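Side-chain contacts in ferritin (Mycoplasma penetrans, PDB 7DIE), which binds iron and probably takes up, oxidises and stores it as a hollow cage of 24 largely helical subunits: residues 125-128 with 129-133; 109-112 with 113-117; 30-33 with 34-38; 154-157 with 158-162. All coordinates share one frame; numbering follows the deposited sequence.

Contact 1: 125-128 with 129-133; sequences FERM and QWFVK
The amide of Q129 folds back over the aromatic ring of F125, and the same nitrogen that covers the ring also holds the F125 carbonyl. This happens in the first turns of helix 122-150, the fourth long helix of the ferritin four-helix bundle. NE2 donates to F125 O over 2.9 Å, with a nearly straight N-H line of 169°. It comes from above the carbonyl plane, while F125 O lies in the plane of the Q129 amide. NE2 also stands 3.3 Å above the F125 ring plane, over its centre. Q129 gets there by a chain bent at chi2 (-47°), and the double hold should fix the rotation of the amide.

At the next carbonyl the i to i+4 bond is lost: E126 O accepts Q129 N at 3.1 Å and is 4.4 Å from W130 N, and water 1 bridges the gap. It donates to E126 O and accepts from W130 N and from R127 NH2. R127 bends at chi2 and chi3 to bring NH2 within 3.3 Å of W130 CB. The W130 ring has H60 edge-to-face and R63 as a cation-pi partner. M128, also bent at chi2 and chi3, makes an oblique Met-aromatic contact with F131, SD 5.0 Å from the ring centroid. Q129 packs on E126 of one neighbouring subunit and E126 on Q129 of another, consistent with the three-fold interface of ferritin cages. At the in-plane edge of the F131 ring, CD1 meets R127 O at 3.5 Å.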
loop_
_atom_site.group_PDB
_atom_site.type_symbol
_atom_site.label_atom_id
_atom_site.label_comp_id
_atom_site.label_asym_id
_atom_site.label_seq_id
_atom_site.Cartn_x
_atom_site.Cartn_y
_atom_site.Cartn_z
ATOM N N PHE A 125 20.436 2.014 -46.628
ATOM C CA PHE A 125 21.006 3.245 -46.086
ATOM C C PHE A 125 20.378 3.589 -44.736
ATOM O O PHE A 125 21.087 3.944 -43.786
ATOM C CB PHE A 125 20.817 4.399 -47.082
ATOM C CG PHE A 125 21.382 5.723 -46.600
ATOM C CD1 PHE A 125 22.751 5.959 -46.615
ATOM C CD2 PHE A 125 20.541 6.725 -46.139
ATOM C CE1 PHE A 125 23.267 7.165 -46.182
ATOM C CE2 PHE A 125 21.047 7.940 -45.691
ATOM C CZ PHE A 125 22.412 8.163 -45.712
ATOM N N GLU A 126 19.054 3.454 -44.628
ATOM C CA GLU A 126 18.361 3.767 -43.377
ATOM C C GLU A 126 18.808 2.821 -42.254
ATOM O O GLU A 126 19.106 3.253 -41.134
ATOM C CB GLU A 126 16.844 3.692 -43.614
ATOM C CG GLU A 126 15.954 4.264 -42.486
ATOM C CD GLU A 126 15.952 3.403 -41.202
ATOM O OE1 GLU A 126 16.044 2.152 -41.304
ATOM O OE2 GLU A 126 15.846 3.991 -40.086
ATOM N N ARG A 127 18.880 1.522 -42.543
ATOM C CA ARG A 127 19.315 0.564 -41.526
ATOM C C ARG A 127 20.752 0.826 -41.090
ATOM O O ARG A 127 21.108 0.600 -39.926
ATOM C CB ARG A 127 19.153 -0.877 -42.050
ATOM C CG ARG A 127 19.861 -1.973 -41.201
ATOM C CD ARG A 127 19.156 -2.227 -39.830
ATOM N NE ARG A 127 19.278 -1.084 -38.914
ATOM C CZ ARG A 127 18.657 -0.986 -37.738
ATOM N NH1 ARG A 127 17.893 -1.983 -37.305
ATOM N NH2 ARG A 127 18.807 0.106 -36.990
ATOM N N MET A 128 21.583 1.350 -41.983
ATOM C CA MET A 128 22.973 1.596 -41.622
ATOM C C MET A 128 23.153 2.805 -40.722
ATOM O O MET A 128 24.220 2.933 -40.111
ATOM C CB MET A 128 23.832 1.762 -42.890
ATOM C CG MET A 128 23.974 0.452 -43.697
ATOM S SD MET A 128 24.560 -0.974 -42.724
ATOM C CE MET A 128 26.184 -0.434 -42.186
ATOM N N GLN A 129 22.145 3.677 -40.593
ATOM C CA GLN A 129 22.333 4.889 -39.794
ATOM C C GLN A 129 22.623 4.562 -38.333
ATOM O O GLN A 129 23.441 5.234 -37.694
ATOM C CB GLN A 129 21.111 5.803 -39.909
ATOM C CG GLN A 129 20.898 6.363 -41.331
ATOM C CD GLN A 129 22.178 6.916 -41.924
ATOM O OE1 GLN A 129 22.696 7.918 -41.454
ATOM N NE2 GLN A 129 22.705 6.253 -42.961
ATOM N N TRP A 130 21.976 3.529 -37.787
ATOM C CA TRP A 130 22.293 3.116 -36.419
ATOM C C TRP A 130 23.771 2.773 -36.284
ATOM O O TRP A 130 24.401 3.072 -35.263
ATOM C CB TRP A 130 21.435 1.907 -36.009
ATOM C CG TRP A 130 21.698 1.472 -34.572
ATOM C CD1 TRP A 130 21.033 1.910 -33.453
ATOM C CD2 TRP A 130 22.713 0.569 -34.106
ATOM N NE1 TRP A 130 21.557 1.315 -32.329
ATOM C CE2 TRP A 130 22.596 0.499 -32.699
ATOM C CE3 TRP A 130 23.708 -0.192 -34.738
ATOM C CZ2 TRP A 130 23.436 -0.295 -31.915
ATOM C CZ3 TRP A 130 24.547 -0.980 -33.953
ATOM C CH2 TRP A 130 24.402 -1.022 -32.557
ATOM N N PHE A 131 24.333 2.139 -37.309
ATOM C CA PHE A 131 25.721 1.695 -37.284
ATOM C C PHE A 131 26.676 2.850 -37.486
ATOM O O PHE A 131 27.770 2.851 -36.916
ATOM C CB PHE A 131 25.944 0.636 -38.375
ATOM C CG PHE A 131 25.241 -0.645 -38.105
ATOM C CD1 PHE A 131 23.911 -0.810 -38.467
ATOM C CD2 PHE A 131 25.902 -1.690 -37.462
ATOM C CE1 PHE A 131 23.249 -2.004 -38.206
ATOM C CE2 PHE A 131 25.232 -2.906 -37.197
ATOM C CZ PHE A 131 23.915 -3.055 -37.562
ATOM N N VAL A 132 26.295 3.819 -38.327
ATOM C CA VAL A 132 27.094 5.035 -38.457
ATOM C C VAL A 132 27.273 5.683 -37.089
ATOM O O VAL A 132 28.384 6.035 -36.685
ATOM C CB VAL A 132 26.443 6.022 -39.441
ATOM C CG1 VAL A 132 27.181 7.380 -39.357
ATOM C CG2 VAL A 132 26.443 5.487 -40.877
ATOM N N LYS A 133 26.173 5.841 -36.353
ATOM C CA LYS A 133 26.260 6.463 -35.035
ATOM C C LYS A 133 27.022 5.581 -34.055
ATOM O O LYS A 133 27.921 6.052 -33.347
ATOM C CB LYS A 133 24.854 6.776 -34.510
ATOM C CG LYS A 133 24.825 7.601 -33.216
ATOM C CD LYS A 133 23.389 7.979 -32.850
ATOM C CE LYS A 133 23.325 8.818 -31.577
ATOM N NZ LYS A 133 24.109 10.087 -31.707
HETATM O O HOH W 1 19.277 2.721 -38.411
#

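Contact 2: 109-112 with 113-117; sequences VKNV and TEISL
The carboxylate of E114 has the ammonium of K110 off one face of its plane, with NZ 4.2 Å from OE2: opposite charges close by, beyond a salt bridge. The amide of N111, which has two conformers, meets I115 in the one described here, where CG1 lies off the amide plane nearest to OD1. K110 and E114 run side by side, and both lean towards K120 of a neighbouring subunit, K110 NZ through a weak hydrogen bond to K120 O and E114 OE1 through a long, weak ion pair with K120 NZ.

All of this sits on helix 91-118, the third long helix of the ferritin bundle, where the i to i-4 backbone bonds are supplemented by hydroxyls. T113 packs against F125, M128 and V132 of helix 122-150, and V109 against H19 of helix 10-39. V109 O takes two donors from T113: N at 2.9 Å and OG1 at 2.8 Å. With chi1 at -62° the hydroxyl oxygen stands beside its own backbone N, from where it reaches V109 O above the carbonyl plane. S116 is less clear-cut. OG lies 2.9 Å from V112 O, but T113 O is within reach of the same proton, so the choice between them stays open. I115 CG1 also comes within 3.1 Å of N111 O.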
loop_
_atom_site.group_PDB
_atom_site.type_symbol
_atom_site.label_atom_id
_atom_site.label_comp_id
_atom_site.label_asym_id
_atom_site.label_seq_id
_atom_site.Cartn_x
_atom_site.Cartn_y
_atom_site.Cartn_z
ATOM N N VAL A 109 31.356 -0.003 -42.069
ATOM C CA VAL A 109 30.093 0.734 -41.974
ATOM C C VAL A 109 30.028 1.828 -43.037
ATOM O O VAL A 109 29.034 1.967 -43.760
ATOM C CB VAL A 109 29.913 1.330 -40.564
ATOM C CG1 VAL A 109 28.725 2.306 -40.550
ATOM C CG2 VAL A 109 29.712 0.215 -39.534
ATOM N N LYS A 110 31.078 2.641 -43.123
ATOM C CA LYS A 110 31.063 3.754 -44.066
ATOM C C LYS A 110 30.909 3.258 -45.500
ATOM O O LYS A 110 30.186 3.868 -46.300
ATOM C CB LYS A 110 32.340 4.584 -43.911
ATOM C CG LYS A 110 32.394 5.867 -44.745
ATOM C CD LYS A 110 33.687 6.633 -44.435
ATOM C CE LYS A 110 33.718 8.027 -45.031
ATOM N NZ LYS A 110 33.512 8.011 -46.497
ATOM N N ASN A 111 31.579 2.148 -45.845
ATOM C CA ASN A 111 31.507 1.629 -47.211
ATOM C C ASN A 111 30.095 1.176 -47.554
ATOM O O ASN A 111 29.552 1.538 -48.603
ATOM C CB ASN A 111 32.488 0.471 -47.405
ATOM C CG ASN A 111 32.608 0.047 -48.865
ATOM O OD1 ASN A 111 32.864 0.878 -49.739
ATOM N ND2 ASN A 111 32.410 -1.241 -49.135
ATOM N N VAL A 112 29.488 0.367 -46.682
ATOM C CA VAL A 112 28.127 -0.099 -46.945
ATOM C C VAL A 112 27.168 1.079 -46.995
ATOM O O VAL A 112 26.250 1.123 -47.823
ATOM C CB VAL A 112 27.683 -1.129 -45.885
ATOM C CG1 VAL A 112 26.271 -1.631 -46.226
ATOM C CG2 VAL A 112 28.679 -2.299 -45.822
ATOM N N THR A 113 27.360 2.051 -46.107
ATOM C CA THR A 113 26.490 3.216 -46.101
ATOM C C THR A 113 26.598 3.968 -47.420
ATOM O O THR A 113 25.590 4.267 -48.068
ATOM C CB THR A 113 26.855 4.121 -44.921
ATOM O OG1 THR A 113 26.637 3.405 -43.696
ATOM C CG2 THR A 113 26.008 5.392 -44.935
ATOM N N GLU A 114 27.828 4.256 -47.848
ATOM C CA GLU A 114 28.025 5.025 -49.071
ATOM C C GLU A 114 27.512 4.273 -50.298
ATOM O O GLU A 114 26.823 4.849 -51.151
ATOM C CB GLU A 114 29.502 5.361 -49.236
ATOM C CG GLU A 114 29.766 6.194 -50.472
ATOM C CD GLU A 114 31.238 6.550 -50.645
ATOM O OE1 GLU A 114 31.537 7.360 -51.543
ATOM O OE2 GLU A 114 32.086 6.038 -49.883
ATOM N N ILE A 115 27.849 2.987 -50.411
ATOM C CA ILE A 115 27.459 2.240 -51.602
ATOM C C ILE A 115 25.949 2.038 -51.635
ATOM O O ILE A 115 25.327 2.134 -52.694
ATOM C CB ILE A 115 28.224 0.900 -51.698
ATOM C CG1 ILE A 115 29.738 1.128 -51.708
ATOM C CG2 ILE A 115 27.824 0.119 -52.962
ATOM C CD1 ILE A 115 30.186 2.213 -52.659
ATOM N N SER A 116 25.320 1.780 -50.482
ATOM C CA SER A 116 23.869 1.597 -50.515
ATOM C C SER A 116 23.168 2.871 -50.982
ATOM O O SER A 116 22.219 2.812 -51.776
ATOM C CB SER A 116 23.345 1.133 -49.144
ATOM O OG SER A 116 23.555 2.138 -48.187
ATOM N N LEU A 117 23.644 4.038 -50.539
ATOM C CA LEU A 117 23.059 5.292 -51.006
ATOM C C LEU A 117 23.305 5.482 -52.503
ATOM O O LEU A 117 22.404 5.874 -53.254
ATOM C CB LEU A 117 23.641 6.474 -50.221
ATOM C CG LEU A 117 23.104 7.865 -50.588
ATOM C CD1 LEU A 117 21.617 7.929 -50.308
ATOM C CD2 LEU A 117 23.828 8.986 -49.832
#

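Contact 3: 30-33 with 34-38; sequences YFHL and ATVSK
From Y30 to S37 the backbone is alpha-helical, with the amides of A34, T35, V36 and S37 each bonded four residues back, though T35 N to F31 O is weak at 3.4 Å. This is the last part of helix 10-39, the first helix of the ferritin bundle, and it is buried.

Two carbonyls each accept a side-chain hydroxyl as well as an amide. H32 O accepts V36 N and also T35 OG1, which at 2.7 Å lies in the carbonyl plane on a lone pair. T35 reaches it because chi1 (67°) tucks OG1 between its own backbone N and carbonyl carbon. L33 O is gripped differently: S37 N and S37 OG approach it from opposite faces of its plane, each at 2.8 Å.

H32 and T35 also face a neighbouring subunit, where L75 bonds to both, its O to H32 ND1 and its N to T35 OG1. That anchors the imidazole from one end while V36 covers a face. The V36 methyl makes a CH-pi contact there, CG2 lying 3.9 Å from the ring centroid, shifted toward the rim and closest to NE2 at 3.6 Å.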
loop_
_atom_site.group_PDB
_atom_site.type_symbol
_atom_site.label_atom_id
_atom_site.label_comp_id
_atom_site.label_asym_id
_atom_site.label_seq_id
_atom_site.Cartn_x
_atom_site.Cartn_y
_atom_site.Cartn_z
ATOM N N TYR A 30 37.763 -9.906 -30.124
ATOM C CA TYR A 30 37.644 -9.404 -28.752
ATOM C C TYR A 30 37.559 -10.544 -27.741
ATOM O O TYR A 30 38.115 -10.445 -26.637
ATOM C CB TYR A 30 36.433 -8.459 -28.624
ATOM C CG TYR A 30 36.555 -7.230 -29.507
ATOM C CD1 TYR A 30 37.806 -6.799 -29.947
ATOM C CD2 TYR A 30 35.426 -6.518 -29.935
ATOM C CE1 TYR A 30 37.939 -5.682 -30.782
ATOM C CE2 TYR A 30 35.547 -5.395 -30.769
ATOM C CZ TYR A 30 36.818 -4.991 -31.190
ATOM O OH TYR A 30 36.981 -3.898 -32.017
ATOM N N PHE A 31 36.879 -11.638 -28.083
ATOM C CA PHE A 31 36.868 -12.759 -27.145
ATOM C C PHE A 31 38.257 -13.379 -27.030
ATOM O O PHE A 31 38.669 -13.793 -25.941
ATOM C CB PHE A 31 35.821 -13.797 -27.570
ATOM C CG PHE A 31 34.400 -13.315 -27.397
ATOM C CD1 PHE A 31 33.961 -12.842 -26.165
ATOM C CD2 PHE A 31 33.519 -13.308 -28.467
ATOM C CE1 PHE A 31 32.655 -12.390 -25.989
ATOM C CE2 PHE A 31 32.216 -12.852 -28.311
ATOM C CZ PHE A 31 31.782 -12.392 -27.060
ATOM N N HIS A 32 38.993 -13.462 -28.144
ATOM C CA HIS A 32 40.394 -13.878 -28.072
ATOM C C HIS A 32 41.199 -12.932 -27.182
ATOM O O HIS A 32 41.910 -13.368 -26.261
ATOM C CB HIS A 32 40.988 -13.939 -29.488
ATOM C CG HIS A 32 42.473 -14.136 -29.514
ATOM N ND1 HIS A 32 43.082 -15.316 -29.129
ATOM C CD2 HIS A 32 43.474 -13.296 -29.873
ATOM C CE1 HIS A 32 44.392 -15.189 -29.249
ATOM N NE2 HIS A 32 44.656 -13.981 -29.710
ATOM N N LEU A 33 41.076 -11.626 -27.430
ATOM C CA LEU A 33 41.826 -10.633 -26.666
ATOM C C LEU A 33 41.426 -10.629 -25.196
ATOM O O LEU A 33 42.235 -10.269 -24.336
ATOM C CB LEU A 33 41.623 -9.253 -27.286
ATOM C CG LEU A 33 42.256 -9.075 -28.673
ATOM C CD1 LEU A 33 42.199 -7.611 -29.106
ATOM C CD2 LEU A 33 43.690 -9.603 -28.708
ATOM N N ALA A 34 40.186 -11.011 -24.883
ATOM C CA ALA A 34 39.815 -11.159 -23.477
ATOM C C ALA A 34 40.684 -12.214 -22.797
ATOM O O ALA A 34 41.213 -11.986 -21.708
ATOM C CB ALA A 34 38.330 -11.509 -23.352
ATOM N N THR A 35 40.863 -13.380 -23.440
ATOM C CA THR A 35 41.680 -14.422 -22.815
ATOM C C THR A 35 43.151 -14.019 -22.758
ATOM O O THR A 35 43.845 -14.315 -21.778
ATOM C CB THR A 35 41.505 -15.769 -23.536
ATOM O OG1 THR A 35 42.047 -15.714 -24.872
ATOM C CG2 THR A 35 40.010 -16.143 -23.604
ATOM N N VAL A 36 43.644 -13.322 -23.783
ATOM C CA VAL A 36 45.030 -12.857 -23.748
ATOM C C VAL A 36 45.221 -11.853 -22.617
ATOM O O VAL A 36 46.164 -11.956 -21.817
ATOM C CB VAL A 36 45.425 -12.252 -25.106
ATOM C CG1 VAL A 36 46.821 -11.614 -24.997
ATOM C CG2 VAL A 36 45.364 -13.341 -26.201
ATOM N N SER A 37 44.311 -10.872 -22.529
ATOM C CA SER A 37 44.390 -9.838 -21.496
ATOM C C SER A 37 44.392 -10.458 -20.105
ATOM O O SER A 37 45.172 -10.056 -19.227
ATOM C CB SER A 37 43.192 -8.883 -21.632
ATOM O OG SER A 37 43.238 -8.150 -22.853
ATOM N N LYS A 38 43.501 -11.431 -19.879
ATOM C CA LYS A 38 43.434 -12.081 -18.572
ATOM C C LYS A 38 44.744 -12.792 -18.248
ATOM O O LYS A 38 45.266 -12.687 -17.128
ATOM C CB LYS A 38 42.269 -13.075 -18.546
ATOM C CG LYS A 38 42.130 -13.833 -17.210
ATOM C CD LYS A 38 41.804 -12.883 -16.081
ATOM C CE LYS A 38 41.724 -13.608 -14.730
ATOM N NZ LYS A 38 41.654 -12.627 -13.586
#

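Contact 4: 154-157 with 158-162; sequences VNLI and NIENI
The amides of N155 and N158 stack where the short helix 156-164 begins, their planes 21° apart although the side chains cross at about a right angle. This is the tight part of the contact: N158 ND2 comes within 3.3 Å of N155 CG. N155 holds the N-cap position, and chi1 of 61° swings its amide back over the first turn. Its own carbonyl starts the helical bonding, taking I159 N at 3.2 Å, and L156 O and I157 O then accept E160 N and N161 N in the same way. The buried I157 and N161 run side by side, CG2 reaching N161 OD1 at 3.6 Å.

Towards the partly exposed V154 and L156 the packing is looser and apolar. The V154 and I159 side chains cross at about a right angle, CG2 4.0 Å from CD1. L156 lies alongside E160, with CD2 and CG again 4.0 Å apart.

Helix 156-164 is the short fifth helix of the ferritin subunit, which in relatives gathers around the four-fold axis. Consistent with that, two further subunits pack here, one bringing I162 against E160 and N161, the other I157 against V154 and I159. The E160 carboxylate turns back to its own chain, OE1 to N44 N and OE2 to V45 N. N161 instead has its side chain about 3 Å from a bound iron(III) ion, so a neutral amide of this contact lies close to the ion, while the negative charge of E160 is tied to backbone N-H groups that probably stabilise it.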
loop_
_atom_site.group_PDB
_atom_site.type_symbol
_atom_site.label_atom_id
_atom_site.label_comp_id
_atom_site.label_asym_id
_atom_site.label_seq_id
_atom_site.Cartn_x
_atom_site.Cartn_y
_atom_site.Cartn_z
ATOM N N VAL A 154 52.164 4.764 -16.399
ATOM C CA VAL A 154 51.026 4.108 -15.754
ATOM C C VAL A 154 51.460 2.696 -15.390
ATOM O O VAL A 154 52.363 2.128 -16.015
ATOM C CB VAL A 154 49.768 4.088 -16.653
ATOM C CG1 VAL A 154 49.388 5.504 -17.089
ATOM C CG2 VAL A 154 49.993 3.227 -17.862
ATOM N N ASN A 155 50.815 2.114 -14.396
ATOM C CA ASN A 155 51.105 0.767 -13.975
ATOM C C ASN A 155 49.891 -0.140 -14.145
ATOM O O ASN A 155 48.850 0.324 -14.468
ATOM C CB ASN A 155 51.678 0.711 -12.582
ATOM C CG ASN A 155 50.749 1.251 -11.540
ATOM O OD1 ASN A 155 51.161 1.962 -10.673
ATOM N ND2 ASN A 155 49.536 0.887 -11.607
ATOM N N LEU A 156 50.054 -1.426 -13.931
ATOM C CA LEU A 156 48.953 -2.358 -14.181
ATOM C C LEU A 156 47.739 -2.009 -13.337
ATOM O O LEU A 156 46.592 -2.180 -13.775
ATOM C CB LEU A 156 49.405 -3.794 -13.897
ATOM C CG LEU A 156 48.383 -4.943 -13.957
ATOM C CD1 LEU A 156 49.065 -6.240 -14.354
ATOM C CD2 LEU A 156 47.674 -5.125 -12.601
ATOM N N ILE A 157 47.970 -1.567 -12.100
ATOM C CA ILE A 157 46.846 -1.252 -11.227
ATOM C C ILE A 157 46.104 -0.016 -11.730
ATOM O O ILE A 157 44.866 0.018 -11.730
ATOM C CB ILE A 157 47.334 -1.103 -9.776
ATOM C CG1 ILE A 157 47.842 -2.460 -9.257
ATOM C CG2 ILE A 157 46.204 -0.618 -8.879
ATOM C CD1 ILE A 157 48.344 -2.399 -7.817
ATOM N N ASN A 158 46.804 0.976 -12.215
ATOM C CA ASN A 158 46.173 2.146 -12.756
ATOM C C ASN A 158 45.256 1.753 -13.921
ATOM O O ASN A 158 44.144 2.151 -13.986
ATOM C CB ASN A 158 47.202 3.130 -13.306
ATOM C CG ASN A 158 48.134 3.701 -12.263
ATOM O OD1 ASN A 158 47.781 3.925 -11.130
ATOM N ND2 ASN A 158 49.303 4.001 -12.692
ATOM N N ILE A 159 45.784 0.964 -14.837
ATOM C CA ILE A 159 45.021 0.536 -16.006
ATOM C C ILE A 159 43.782 -0.226 -15.571
ATOM O O ILE A 159 42.666 0.039 -16.041
ATOM C CB ILE A 159 45.910 -0.322 -16.929
ATOM C CG1 ILE A 159 46.987 0.545 -17.591
ATOM C CG2 ILE A 159 45.071 -1.085 -17.970
ATOM C CD1 ILE A 159 48.100 -0.291 -18.223
ATOM N N GLU A 160 43.969 -1.199 -14.679
ATOM C CA GLU A 160 42.859 -2.015 -14.197
ATOM C C GLU A 160 41.799 -1.167 -13.503
ATOM O O GLU A 160 40.593 -1.375 -13.700
ATOM C CB GLU A 160 43.398 -3.088 -13.246
ATOM C CG GLU A 160 43.997 -4.280 -13.995
ATOM C CD GLU A 160 42.911 -5.078 -14.700
ATOM O OE1 GLU A 160 42.186 -5.832 -14.027
ATOM O OE2 GLU A 160 42.766 -4.937 -15.922
ATOM N N ASN A 161 42.224 -0.235 -12.697
ATOM C CA ASN A 161 41.304 0.616 -12.020
ATOM C C ASN A 161 40.447 1.455 -12.945
ATOM O O ASN A 161 39.283 1.514 -12.775
ATOM C CB ASN A 161 42.020 1.541 -11.040
ATOM C CG ASN A 161 42.370 0.871 -9.747
ATOM O OD1 ASN A 161 43.190 1.340 -9.035
ATOM N ND2 ASN A 161 41.753 -0.197 -9.456
ATOM N N ILE A 162 41.041 2.118 -13.906
ATOM C CA ILE A 162 40.250 3.013 -14.753
ATOM C C ILE A 162 39.398 2.216 -15.742
ATOM O O ILE A 162 38.256 2.588 -16.037
ATOM C CB ILE A 162 41.146 4.054 -15.461
ATOM C CG1 ILE A 162 40.278 5.152 -16.093
ATOM C CG2 ILE A 162 42.040 3.417 -16.514
ATOM C CD1 ILE A 162 40.982 6.475 -16.219
#

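Contacts 1 and 2 belong together: their centres are 9 Å apart, and the consecutive helices 91-118 and 122-150 touch through them, with M128 CB 3.3 Å from T113 OG1. Contacts 3 and 4 lie on the other side of the chain's centre, about 17 Å apart between centres and about 7 Å between nearest atoms; contact 3 is about 28 Å from contact 1 between centres. The iron site of D55, H60, D134 and D138 falls between these ends. From contact 1 the W130 side chain comes to about 5 Å from a bound iron, and from contact 3 that of Y30 to about 8 Å. Contact 4 has its own iron neighbour, beside N161.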